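D-methionine-binding lipoprotein MetQ (Escherichia coli, PDB 4YAH) binds methionine as the substrate-binding component of an ATP-driven D-methionine permease. Local coordinates at residues A[111-116]-A[266-271]. Residues are numbered along the deposited sequence; the frame is centred on the assembly and turned at random.
With MET (methionine), chain B.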
loop_
_atom_site.group_PDB
_atom_site.type_symbol
_atom_site.label_atom_id
_atom_site.label_comp_id
_atom_site.label_asym_id
_atom_site.label_seq_id
_atom_site.Cartn_x
_atom_site.Cartn_y
_atom_site.Cartn_z
ATOM N N VAL A 111 -3.258 6.922 -4.669
ATOM C CA VAL A 111 -3.350 5.566 -5.202
ATOM C C VAL A 111 -1.935 5.178 -5.646
ATOM O O VAL A 111 -1.248 5.986 -6.273
ATOM C CB VAL A 111 -4.308 5.448 -6.400
ATOM C CG1 VAL A 111 -4.433 3.991 -6.846
ATOM C CG2 VAL A 111 -5.680 6.028 -6.088
ATOM N N TYR A 112 -1.517 3.952 -5.318
ATOM C CA TYR A 112 -0.201 3.421 -5.675
ATOM C C TYR A 112 -0.414 2.170 -6.513
ATOM O O TYR A 112 -0.465 1.067 -5.970
ATOM C CB TYR A 112 0.604 3.087 -4.427
ATOM C CG TYR A 112 1.003 4.263 -3.576
ATOM C CD1 TYR A 112 1.959 5.167 -4.013
ATOM C CD2 TYR A 112 0.458 4.437 -2.317
ATOM C CE1 TYR A 112 2.354 6.231 -3.214
ATOM C CE2 TYR A 112 0.849 5.498 -1.506
ATOM C CZ TYR A 112 1.793 6.391 -1.971
ATOM O OH TYR A 112 2.197 7.437 -1.193
ATOM N N PRO A 113 -0.597 2.335 -7.834
ATOM C CA PRO A 113 -0.934 1.152 -8.634
ATOM C C PRO A 113 0.145 0.083 -8.487
ATOM O O PRO A 113 1.333 0.369 -8.587
ATOM C CB PRO A 113 -1.031 1.704 -10.060
ATOM C CG PRO A 113 -1.421 3.172 -9.863
ATOM C CD PRO A 113 -0.595 3.563 -8.643
ATOM N N ILE A 114 -0.285 -1.128 -8.178
ATOM C CA ILE A 114 0.642 -2.177 -7.805
ATOM C C ILE A 114 1.160 -2.887 -9.055
ATOM O O ILE A 114 0.471 -2.961 -10.072
ATOM C CB ILE A 114 -0.016 -3.174 -6.840
ATOM C CG1 ILE A 114 1.042 -3.953 -6.069
ATOM C CG2 ILE A 114 -1.021 -4.068 -7.561
ATOM C CD1 ILE A 114 0.451 -4.741 -4.902
ATOM N N ALA A 115 2.383 -3.396 -8.962
ATOM C CA ALA A 115 3.038 -4.010 -10.116
ATOM C C ALA A 115 3.625 -5.374 -9.787
ATOM O O ALA A 115 3.840 -5.719 -8.626
ATOM C CB ALA A 115 4.114 -3.095 -10.644
ATOM N N GLY A 116 3.835 -6.154 -10.841
ATOM C CA GLY A 116 4.571 -7.406 -10.769
ATOM C C GLY A 116 6.014 -7.164 -11.184
ATOM O O GLY A 116 6.274 -6.422 -12.133
ATOM N N GLY A 266 4.186 6.901 -10.123
ATOM C CA GLY A 266 3.379 5.816 -9.598
ATOM C C GLY A 266 2.495 6.202 -8.419
ATOM O O GLY A 266 2.057 5.320 -7.678
ATOM N N ALA A 267 2.252 7.503 -8.242
ATOM C CA ALA A 267 1.383 8.013 -7.166
ATOM C C ALA A 267 0.305 8.923 -7.758
ATOM O O ALA A 267 0.609 9.940 -8.377
ATOM C CB ALA A 267 2.177 8.748 -6.146
ATOM N N VAL A 268 -0.945 8.523 -7.596
ATOM C CA VAL A 268 -2.079 9.284 -8.103
ATOM C C VAL A 268 -2.795 10.020 -6.975
ATOM O O VAL A 268 -3.223 9.410 -6.002
ATOM C CB VAL A 268 -3.073 8.378 -8.798
ATOM C CG1 VAL A 268 -4.240 9.190 -9.377
ATOM C CG2 VAL A 268 -2.362 7.565 -9.875
ATOM N N LYS A 269 -2.918 11.329 -7.120
ATOM C CA LYS A 269 -3.580 12.165 -6.116
ATOM C C LYS A 269 -5.019 11.685 -5.874
ATOM O O LYS A 269 -5.792 11.486 -6.826
ATOM C CB LYS A 269 -3.547 13.617 -6.581
ATOM C CG LYS A 269 -4.069 14.608 -5.591
ATOM C CD LYS A 269 -4.124 16.005 -6.204
ATOM C CE LYS A 269 -2.745 16.489 -6.608
ATOM N NZ LYS A 269 -2.809 17.856 -7.180
ATOM N N GLY A 270 -5.369 11.471 -4.605
ATOM C CA GLY A 270 -6.646 10.879 -4.256
ATOM C C GLY A 270 -7.614 11.852 -3.617
ATOM O O GLY A 270 -8.762 11.507 -3.382
ATOM N N TRP A 271 -7.145 13.063 -3.332
ATOM C CA TRP A 271 -7.990 14.068 -2.699
ATOM C C TRP A 271 -8.580 15.066 -3.679
ATOM O O TRP A 271 -8.212 15.111 -4.850
ATOM C CB TRP A 271 -7.189 14.803 -1.626
ATOM C CG TRP A 271 -6.037 15.624 -2.105
ATOM C CD1 TRP A 271 -6.066 16.911 -2.553
ATOM C CD2 TRP A 271 -4.659 15.223 -2.130
ATOM N NE1 TRP A 271 -4.794 17.342 -2.853
ATOM C CE2 TRP A 271 -3.913 16.320 -2.608
ATOM C CE3 TRP A 271 -3.995 14.038 -1.816
ATOM C CZ2 TRP A 271 -2.527 16.267 -2.765
ATOM C CZ3 TRP A 271 -2.621 13.993 -1.966
ATOM C CH2 TRP A 271 -1.906 15.101 -2.435
HETATM N N MET B . 0.589 1.544 0.178
HETATM C CA MET B . -0.044 0.232 0.035
HETATM C C MET B . -0.664 0.125 -1.338
HETATM O O MET B . -1.392 1.044 -1.727
HETATM C CB MET B . -1.115 0.024 1.109
HETATM C CG MET B . -1.695 -1.382 1.156
HETATM S SD MET B . -2.965 -1.611 2.419
HETATM C CE MET B . -1.952 -1.647 3.896
HETATM O OXT MET B . -0.461 -0.885 -2.042
HETATM O O HOH W 1 2.652 2.489 -7.434
#
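Val111 and Val268 form an antiparallel, hydrogen-bonded pair at the edge of the six-stranded sheet of one lobe, where the chain begins its crossing to the other lobe of this periplasmic binding protein fold. The two residues exchange a pair of backbone bonds. Val111 N gives its hydrogen to Val268 O at 2.8 Å. Val268 N returns a bond to Val111 O at 2.9 Å. Both side chains lie on the same face of the sheet, with CB atoms 4.0 Å apart. In Val268, CG1 is anti to the backbone N and CG2 is beside that N, 4.5 Å from Pro113 CG. The two chains stay close past this pair, without further direct backbone hydrogen bonds between the segments: Gly266 O accepts a CA-H contact from Tyr112 and lies 3.3 Å from Pro113 CD. A water donates to both Gly266 O and Pro113 O, bridging the segments. The Tyr112 ring lies obliquely between Ala267 and the bound methionine: its CE1 is 3.9 Å from Ala267 CB, and its CD2 is 3.8 Å from the ligand N. An alanine in place of Tyr112 would probably open a gap between Ala267 and the ligand amino group, leaving this part of the pocket less well enclosed. Phe263 also meets the Tyr112 ring, and Arg144, which binds the ligand, makes a weak bond to Tyr112 O. Strand 268-269 flanks strand 103-111 at the sheet edge, after helix 253-262. Past Pro113, the chain enters the second sheet as strand 115-117, between strands 196-201 and 219-220, with Ile114 against helix 139-151.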